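Local coordinates for epoxide hydrolase (Aspergillus niger, PDB 3G02), which probably hydrolyses epoxides to vicinal diols, here as a variant evolved for enantioselectivity on an alpha/beta hydrolase fold, at residues H144-P148 / L177-F183; W69-W75 / L296-L301. The protein carries 9 engineered substitutions. All coordinates share one frame. Numbering follows the deposited sequence.

Contact 1: residues H144-P148 / L177-F183; sequences HLVVP and LMKDLGF
In an alpha/beta hydrolase fold, helices flank a largely parallel central sheet, and here the end of helix 167-180 and the turn after it pack on strand 143-148. The extended strand 144-148 turns His144, Val146 and Pro148 toward segment 177-183, while Leu145 and Val147 face helix 126-135 across the sheet. CA atoms pair as Val146 with Met178 at 8.3 Å, Pro148 with Leu177 at 8.5 Å and His144 with Phe183 at 9.7 Å. Val146 (chi1 t) is the hub: its CG1 lies 3.9 Å from CD1 of Leu181 (m, t) and 4.1 Å from Leu177 CD2, and its CG2 meets the edge of the Phe183 ring, 4.0 Å from CE2. Leu177 (t, p) also brings CD2 to 3.7 Å from Pro148 CB. Met178 starts sideways, but its all-m rotamer carries SD to 4.1 Å from Val146 CB. A Schellman motif ends the helix: Gly182 takes positive phi (102°), with Phe183 N bonded to Met178 O at 2.8 Å. Phe183 (chi1 -48°, chi2 -46°) thus meets His144 (chi1 -67°, chi2 -65°). Their rings, planes 29° apart, barely overlap, with centroids 5.1 Å apart and His144 CD2 3.5 Å from Phe183 CE1.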
ATOM      1  N   HIS A 144      23.548   3.805 -31.544  1.00 13.20           N
ATOM      2  CA  HIS A 144      24.034   4.185 -30.224  1.00 13.09           C
ATOM      3  C   HIS A 144      22.943   3.751 -29.260  1.00 12.64           C
ATOM      4  O   HIS A 144      21.772   4.068 -29.472  1.00 12.96           O
ATOM      5  CB  HIS A 144      24.231   5.697 -30.111  1.00 13.36           C
ATOM      6  CG  HIS A 144      25.325   6.240 -30.978  1.00 13.85           C
ATOM      7  ND1 HIS A 144      26.651   5.915 -30.796  1.00 14.69           N
ATOM      8  CD2 HIS A 144      25.288   7.116 -32.009  1.00 15.47           C
ATOM      9  CE1 HIS A 144      27.384   6.552 -31.693  1.00 15.73           C
ATOM     10  NE2 HIS A 144      26.581   7.291 -32.437  1.00 15.20           N
ATOM     11  N   LEU A 145      23.323   3.015 -28.221  1.00 12.09           N
ATOM     12  CA  LEU A 145      22.349   2.521 -27.251  1.00 11.80           C
ATOM     13  C   LEU A 145      22.610   3.162 -25.898  1.00 11.03           C
ATOM     14  O   LEU A 145      23.594   2.846 -25.230  1.00 11.44           O
ATOM     15  CB  LEU A 145      22.389   0.993 -27.174  1.00 11.82           C
ATOM     16  CG  LEU A 145      22.100   0.293 -28.508  1.00 12.81           C
ATOM     17  CD1 LEU A 145      22.742  -1.079 -28.540  1.00 14.21           C
ATOM     18  CD2 LEU A 145      20.609   0.228 -28.802  1.00 13.71           C
ATOM     19  N   VAL A 146      21.725   4.083 -25.522  1.00 10.58           N
ATOM     20  CA  VAL A 146      21.835   4.817 -24.265  1.00 10.10           C
ATOM     21  C   VAL A 146      20.733   4.343 -23.320  1.00  9.57           C
ATOM     22  O   VAL A 146      19.555   4.348 -23.682  1.00  9.40           O
ATOM     23  CB  VAL A 146      21.705   6.345 -24.493  1.00  9.94           C
ATOM     24  CG1 VAL A 146      21.896   7.116 -23.186  1.00 10.05           C
ATOM     25  CG2 VAL A 146      22.710   6.827 -25.548  1.00 11.14           C
ATOM     26  N   VAL A 147      21.139   3.929 -22.123  1.00  9.17           N
ATOM     27  CA  VAL A 147      20.221   3.394 -21.117  1.00  9.23           C
ATOM     28  C   VAL A 147      20.331   4.246 -19.845  1.00  9.05           C
ATOM     29  O   VAL A 147      21.149   3.958 -18.962  1.00  9.86           O
ATOM     30  CB  VAL A 147      20.520   1.910 -20.797  1.00  9.10           C
ATOM     31  CG1 VAL A 147      19.444   1.343 -19.886  1.00  9.69           C
ATOM     32  CG2 VAL A 147      20.605   1.082 -22.076  1.00  9.45           C
ATOM     33  N   PRO A 148      19.509   5.311 -19.763  1.00  9.25           N
ATOM     34  CA  PRO A 148      19.605   6.183 -18.605  1.00  9.21           C
ATOM     35  C   PRO A 148      18.914   5.629 -17.370  1.00  9.06           C
ATOM     36  O   PRO A 148      17.938   4.875 -17.471  1.00  9.21           O
ATOM     37  CB  PRO A 148      18.893   7.457 -19.070  1.00  9.44           C
ATOM     38  CG  PRO A 148      17.912   7.006 -20.058  1.00  9.61           C
ATOM     39  CD  PRO A 148      18.491   5.775 -20.722  1.00  9.35           C
ATOM     40  N   LEU A 177      19.777  14.837 -22.052  1.00 13.67           N
ATOM     41  CA  LEU A 177      20.849  13.852 -22.071  1.00 13.54           C
ATOM     42  C   LEU A 177      21.225  13.496 -23.504  1.00 13.21           C
ATOM     43  O   LEU A 177      22.407  13.494 -23.852  1.00 13.32           O
ATOM     44  CB  LEU A 177      20.442  12.591 -21.297  1.00 13.26           C
ATOM     45  CG  LEU A 177      21.400  11.398 -21.382  1.00 13.66           C
ATOM     46  CD1 LEU A 177      22.752  11.704 -20.749  1.00 13.46           C
ATOM     47  CD2 LEU A 177      20.769  10.170 -20.736  1.00 13.68           C
ATOM     48  N   MET A 178      20.218  13.203 -24.325  1.00 13.28           N
ATOM     49  CA  MET A 178      20.456  12.828 -25.719  1.00 13.46           C
ATOM     50  C   MET A 178      21.100  13.970 -26.505  1.00 13.94           C
ATOM     51  O   MET A 178      22.001  13.737 -27.310  1.00 14.14           O
ATOM     52  CB  MET A 178      19.167  12.339 -26.387  1.00 13.49           C
ATOM     53  CG  MET A 178      18.618  11.031 -25.801  1.00 13.39           C
ATOM     54  SD  MET A 178      19.817   9.685 -25.833  1.00 13.00           S
ATOM     55  CE  MET A 178      19.494   8.964 -27.441  1.00 13.12           C
ATOM     56  N   LYS A 179      20.659  15.200 -26.247  1.00 14.34           N
ATOM     57  CA  LYS A 179      21.274  16.373 -26.875  1.00 14.83           C
ATOM     58  C   LYS A 179      22.731  16.546 -26.441  1.00 15.00           C
ATOM     59  O   LYS A 179      23.614  16.798 -27.272  1.00 15.11           O
ATOM     60  CB  LYS A 179      20.460  17.634 -26.580  1.00 14.95           C
ATOM     61  CG  LYS A 179      19.179  17.715 -27.377  1.00 15.65           C
ATOM     62  CD  LYS A 179      18.283  18.851 -26.916  1.00 17.45           C
ATOM     63  CE  LYS A 179      17.092  19.003 -27.848  1.00 18.89           C
ATOM     64  NZ  LYS A 179      16.016  19.860 -27.266  1.00 20.12           N
ATOM     65  N   ASP A 180      22.978  16.395 -25.142  1.00 15.04           N
ATOM     66  CA  ASP A 180      24.327  16.474 -24.579  1.00 15.35           C
ATOM     67  C   ASP A 180      25.286  15.456 -25.188  1.00 15.29           C
ATOM     68  O   ASP A 180      26.476  15.736 -25.351  1.00 15.18           O
ATOM     69  CB  ASP A 180      24.285  16.285 -23.061  1.00 15.83           C
ATOM     70  CG  ASP A 180      23.747  17.500 -22.330  1.00 17.01           C
ATOM     71  OD1 ASP A 180      23.414  18.511 -22.986  1.00 18.24           O
ATOM     72  OD2 ASP A 180      23.644  17.431 -21.090  1.00 19.64           O
ATOM     73  N   LEU A 181      24.760  14.276 -25.514  1.00 15.03           N
ATOM     74  CA  LEU A 181      25.563  13.204 -26.099  1.00 15.10           C
ATOM     75  C   LEU A 181      25.738  13.370 -27.606  1.00 15.45           C
ATOM     76  O   LEU A 181      26.403  12.553 -28.248  1.00 15.80           O
ATOM     77  CB  LEU A 181      24.962  11.833 -25.768  1.00 14.87           C
ATOM     78  CG  LEU A 181      25.061  11.386 -24.308  1.00 14.27           C
ATOM     79  CD1 LEU A 181      24.225  10.133 -24.083  1.00 12.99           C
ATOM     80  CD2 LEU A 181      26.507  11.150 -23.896  1.00 14.24           C
ATOM     81  N   GLY A 182      25.131  14.424 -28.155  1.00 15.69           N
ATOM     82  CA  GLY A 182      25.307  14.806 -29.560  1.00 15.78           C
ATOM     83  C   GLY A 182      24.177  14.426 -30.495  1.00 16.04           C
ATOM     84  O   GLY A 182      24.355  14.405 -31.718  1.00 16.29           O
ATOM     85  N   PHE A 183      23.004  14.137 -29.936  1.00 15.70           N
ATOM     86  CA  PHE A 183      21.904  13.613 -30.739  1.00 15.91           C
ATOM     87  C   PHE A 183      20.759  14.603 -30.978  1.00 16.17           C
ATOM     88  O   PHE A 183      19.625  14.203 -31.238  1.00 16.18           O
ATOM     89  CB  PHE A 183      21.382  12.298 -30.140  1.00 15.53           C
ATOM     90  CG  PHE A 183      22.463  11.303 -29.808  1.00 15.13           C
ATOM     91  CD1 PHE A 183      23.489  11.019 -30.715  1.00 14.77           C
ATOM     92  CD2 PHE A 183      22.441  10.627 -28.592  1.00 14.35           C
ATOM     93  CE1 PHE A 183      24.479  10.089 -30.403  1.00 14.35           C
ATOM     94  CE2 PHE A 183      23.425   9.694 -28.270  1.00 14.41           C
ATOM     95  CZ  PHE A 183      24.446   9.422 -29.176  1.00 14.97           C
TER

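Contact 2: residues W69-W75 / L296-L301; sequences WLSEFDW and LEMVSL
Three aromatic side chains from the end of helix 59-71 and the chain beyond it fit around one side of helix 292-304. Trp69 to Ser71 are helical; Phe73 and Asp74 are extended and lead to the helix that Asp74 N-caps. Segment 296-301 is helical throughout, with the CA atoms of Trp69 and Leu296 6.9 Å apart. Leu296 (m, t) presses CD2 against the face of Trp69 (chi1 -147°, between wells), 3.9 Å from the five-membered-ring centroid, a CH-pi contact. Trp69 CH2 reaches Val299 CG1 at 3.7 Å, while Trp69 NE1 donates to Ser300 OG at 3.0 Å; that hydroxyl donates in turn to Leu296 O at 2.7 Å. Phe73 (chi1 t) fills the hollow between Leu296, Glu297 and Ser300, with CD1 3.8 Å from Leu296 CB. Trp75 (chi1 t, chi2 -102°) lies against Ser300 and Leu301, CZ3 3.7 Å from Leu301 N, and Trp75 NE1 hydrogen-bonds Glu79 OE2. The N-terminal region thus packs on a helix between strands 209-214 and 340-345, where alpha/beta-hydrolase epoxide hydrolases insert their helical cap.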
ATOM      1  N   TRP A  69      19.192 -14.650   1.000  1.00 13.08           N
ATOM      2  CA  TRP A  69      19.825 -13.339   1.057  1.00 13.11           C
ATOM      3  C   TRP A  69      20.959 -13.312   2.084  1.00 14.01           C
ATOM      4  O   TRP A  69      21.986 -12.663   1.876  1.00 14.18           O
ATOM      5  CB  TRP A  69      18.781 -12.283   1.416  1.00 11.97           C
ATOM      6  CG  TRP A  69      18.997 -10.944   0.801  1.00 10.74           C
ATOM      7  CD1 TRP A  69      20.095 -10.508   0.111  1.00 10.06           C
ATOM      8  CD2 TRP A  69      18.086  -9.843   0.841  1.00  9.73           C
ATOM      9  NE1 TRP A  69      19.914  -9.207  -0.293  1.00  9.33           N
ATOM     10  CE2 TRP A  69      18.689  -8.773   0.148  1.00  9.47           C
ATOM     11  CE3 TRP A  69      16.814  -9.659   1.399  1.00  9.86           C
ATOM     12  CZ2 TRP A  69      18.058  -7.536  -0.009  1.00  9.97           C
ATOM     13  CZ3 TRP A  69      16.191  -8.433   1.249  1.00  9.94           C
ATOM     14  CH2 TRP A  69      16.809  -7.389   0.547  1.00 10.18           C
ATOM     15  N   LEU A  70      20.763 -14.026   3.188  1.00 15.29           N
ATOM     16  CA  LEU A  70      21.759 -14.086   4.258  1.00 16.76           C
ATOM     17  C   LEU A  70      22.935 -15.022   3.981  1.00 17.52           C
ATOM     18  O   LEU A  70      24.092 -14.657   4.225  1.00 18.19           O
ATOM     19  CB  LEU A  70      21.095 -14.500   5.574  1.00 16.82           C
ATOM     20  CG  LEU A  70      20.300 -13.460   6.355  1.00 17.13           C
ATOM     21  CD1 LEU A  70      19.486 -14.143   7.445  1.00 18.25           C
ATOM     22  CD2 LEU A  70      21.213 -12.383   6.941  1.00 18.90           C
ATOM     23  N   SER A  71      22.632 -16.208   3.454  0.50 17.86           N
ATOM     24  CA  SER A  71      23.594 -17.316   3.390  0.50 18.20           C
ATOM     25  C   SER A  71      24.141 -17.644   1.995  0.50 18.46           C
ATOM     26  O   SER A  71      25.156 -18.337   1.873  0.50 18.45           O
ATOM     27  CB  SER A  71      22.977 -18.578   4.007  0.50 18.22           C
ATOM     28  OG  SER A  71      22.587 -18.354   5.348  0.50 18.62           O
ATOM     29  N   GLU A  72      23.473 -17.158   0.952  1.00 18.53           N
ATOM     30  CA  GLU A  72      23.885 -17.438  -0.428  1.00 18.93           C
ATOM     31  C   GLU A  72      24.270 -16.203  -1.246  1.00 18.25           C
ATOM     32  O   GLU A  72      25.207 -16.253  -2.046  1.00 18.79           O
ATOM     33  CB  GLU A  72      22.804 -18.251  -1.156  1.00 19.01           C
ATOM     34  CG  GLU A  72      22.600 -19.663  -0.597  1.00 20.74           C
ATOM     35  CD  GLU A  72      21.409 -20.398  -1.202  1.00 21.01           C
ATOM     36  OE1 GLU A  72      20.961 -21.390  -0.587  1.00 24.42           O
ATOM     37  OE2 GLU A  72      20.917 -20.000  -2.282  1.00 24.30           O
ATOM     38  N   PHE A  73      23.559 -15.098  -1.039  1.00 17.19           N
ATOM     39  CA  PHE A  73      23.721 -13.915  -1.884  1.00 16.12           C
ATOM     40  C   PHE A  73      25.063 -13.202  -1.729  1.00 15.89           C
ATOM     41  O   PHE A  73      25.512 -12.931  -0.616  1.00 15.88           O
ATOM     42  CB  PHE A  73      22.568 -12.928  -1.657  1.00 15.73           C
ATOM     43  CG  PHE A  73      22.616 -11.725  -2.562  1.00 14.63           C
ATOM     44  CD1 PHE A  73      22.234 -11.828  -3.897  1.00 14.64           C
ATOM     45  CD2 PHE A  73      23.047 -10.496  -2.082  1.00 14.19           C
ATOM     46  CE1 PHE A  73      22.279 -10.717  -4.742  1.00 14.31           C
ATOM     47  CE2 PHE A  73      23.096  -9.379  -2.918  1.00 13.80           C
ATOM     48  CZ  PHE A  73      22.711  -9.493  -4.253  1.00 14.79           C
ATOM     49  N   ASP A  74      25.681 -12.887  -2.865  1.00 15.42           N
ATOM     50  CA  ASP A  74      26.905 -12.094  -2.893  1.00 15.57           C
ATOM     51  C   ASP A  74      26.737 -10.954  -3.898  1.00 14.56           C
ATOM     52  O   ASP A  74      26.530 -11.180  -5.092  1.00 14.64           O
ATOM     53  CB  ASP A  74      28.114 -12.977  -3.241  1.00 15.99           C
ATOM     54  CG  ASP A  74      29.453 -12.234  -3.152  1.00 17.52           C
ATOM     55  OD1 ASP A  74      29.499 -11.048  -2.745  1.00 19.24           O
ATOM     56  OD2 ASP A  74      30.477 -12.861  -3.504  1.00 20.28           O
ATOM     57  N   TRP A  75      26.826  -9.728  -3.394  1.00 14.03           N
ATOM     58  CA  TRP A  75      26.699  -8.532  -4.220  1.00 13.39           C
ATOM     59  C   TRP A  75      27.812  -8.395  -5.267  1.00 13.36           C
ATOM     60  O   TRP A  75      27.568  -7.915  -6.375  1.00 13.16           O
ATOM     61  CB  TRP A  75      26.667  -7.290  -3.321  1.00 13.02           C
ATOM     62  CG  TRP A  75      26.679  -5.998  -4.073  1.00 12.63           C
ATOM     63  CD1 TRP A  75      27.749  -5.170  -4.258  1.00 12.68           C
ATOM     64  CD2 TRP A  75      25.576  -5.390  -4.760  1.00 11.49           C
ATOM     65  NE1 TRP A  75      27.382  -4.083  -5.009  1.00 12.26           N
ATOM     66  CE2 TRP A  75      26.053  -4.188  -5.331  1.00 11.73           C
ATOM     67  CE3 TRP A  75      24.229  -5.739  -4.941  1.00 11.89           C
ATOM     68  CZ2 TRP A  75      25.231  -3.333  -6.073  1.00 12.06           C
ATOM     69  CZ3 TRP A  75      23.414  -4.889  -5.677  1.00 11.98           C
ATOM     70  CH2 TRP A  75      23.920  -3.700  -6.238  1.00 12.29           C
ATOM     71  N   LEU A 296      16.823 -10.916  -5.834  1.00  9.00           N
ATOM     72  CA  LEU A 296      17.706 -10.395  -4.789  1.00  9.21           C
ATOM     73  C   LEU A 296      18.650  -9.305  -5.308  1.00  8.90           C
ATOM     74  O   LEU A 296      18.892  -8.324  -4.611  1.00  8.89           O
ATOM     75  CB  LEU A 296      18.492 -11.518  -4.098  1.00  9.35           C
ATOM     76  CG  LEU A 296      17.663 -12.492  -3.253  1.00  9.77           C
ATOM     77  CD1 LEU A 296      18.561 -13.560  -2.634  1.00 10.48           C
ATOM     78  CD2 LEU A 296      16.873 -11.770  -2.160  1.00 10.53           C
ATOM     79  N   GLU A 297      19.155  -9.468  -6.530  1.00  9.10           N
ATOM     80  CA  GLU A 297      19.994  -8.453  -7.163  1.00  9.82           C
ATOM     81  C   GLU A 297      19.248  -7.130  -7.327  1.00  9.09           C
ATOM     82  O   GLU A 297      19.755  -6.070  -6.956  1.00  9.03           O
ATOM     83  CB  GLU A 297      20.487  -8.929  -8.538  1.00  9.81           C
ATOM     84  CG  GLU A 297      21.576  -9.992  -8.482  1.00 11.10           C
ATOM     85  CD  GLU A 297      21.886 -10.609  -9.840  1.00 11.70           C
ATOM     86  OE1 GLU A 297      21.183 -10.319 -10.831  1.00 13.08           O
ATOM     87  OE2 GLU A 297      22.858 -11.389  -9.911  1.00 15.68           O
ATOM     88  N   MET A 298      18.041  -7.196  -7.886  1.00  9.04           N
ATOM     89  CA  MET A 298      17.260  -5.988  -8.166  1.00  9.01           C
ATOM     90  C   MET A 298      16.838  -5.270  -6.893  1.00  8.24           C
ATOM     91  O   MET A 298      16.902  -4.044  -6.810  1.00  8.03           O
ATOM     92  CB  MET A 298      16.028  -6.301  -9.020  1.00  9.85           C
ATOM     93  CG  MET A 298      16.334  -6.900 -10.391  1.00 10.89           C
ATOM     94  SD  MET A 298      17.598  -6.013 -11.335  1.00 14.83           S
ATOM     95  CE  MET A 298      17.247  -6.616 -12.996  1.00 13.84           C
ATOM     96  N   VAL A 299      16.401  -6.043  -5.905  1.00  7.73           N
ATOM     97  CA  VAL A 299      15.992  -5.477  -4.623  1.00  7.65           C
ATOM     98  C   VAL A 299      17.190  -4.884  -3.872  1.00  7.68           C
ATOM     99  O   VAL A 299      17.096  -3.785  -3.323  1.00  8.03           O
ATOM    100  CB  VAL A 299      15.210  -6.505  -3.762  1.00  7.72           C
ATOM    101  CG1 VAL A 299      14.953  -5.972  -2.363  1.00  7.29           C
ATOM    102  CG2 VAL A 299      13.879  -6.858  -4.431  1.00  8.17           C
ATOM    103  N   SER A 300      18.316  -5.598  -3.869  1.00  7.72           N
ATOM    104  CA  SER A 300      19.536  -5.086  -3.236  1.00  7.70           C
ATOM    105  C   SER A 300      19.998  -3.792  -3.895  1.00  7.58           C
ATOM    106  O   SER A 300      20.395  -2.856  -3.208  1.00  7.69           O
ATOM    107  CB  SER A 300      20.658  -6.127  -3.278  1.00  7.50           C
ATOM    108  OG  SER A 300      20.294  -7.283  -2.543  1.00  8.31           O
ATOM    109  N   LEU A 301      19.926  -3.741  -5.225  1.00  7.81           N
ATOM    110  CA  LEU A 301      20.266  -2.537  -5.976  1.00  8.13           C
ATOM    111  C   LEU A 301      19.405  -1.351  -5.541  1.00  7.76           C
ATOM    112  O   LEU A 301      19.923  -0.266  -5.281  1.00  8.11           O
ATOM    113  CB  LEU A 301      20.119  -2.795  -7.478  1.00  8.23           C
ATOM    114  CG  LEU A 301      20.292  -1.618  -8.441  1.00  9.10           C
ATOM    115  CD1 LEU A 301      21.693  -1.003  -8.356  1.00 10.23           C
ATOM    116  CD2 LEU A 301      19.967  -2.067  -9.859  1.00  8.99           C
TER

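Both contacts are buried, yet they join different parts of the molecule and share no helix or strand. Contact 1 belongs to the central sheet and joins segments with just 28 residues between them; contact 2 closes a loop of 220 residues between helical elements, and contact 1 is nested inside that loop. Their centres lie 31 Å apart and their nearest atoms about 11 Å, so they do not touch. The chemistry also differs: contact 1 is apolar apart from the His144 ring, with one aromatic pair at its end, buries 257 Å² and has no hydrogen bond across it, whereas the aromatic contact 2 buries 416 Å² and includes one. Both lie away from the predicted catalytic residues Asp193, Tyr315 and His375.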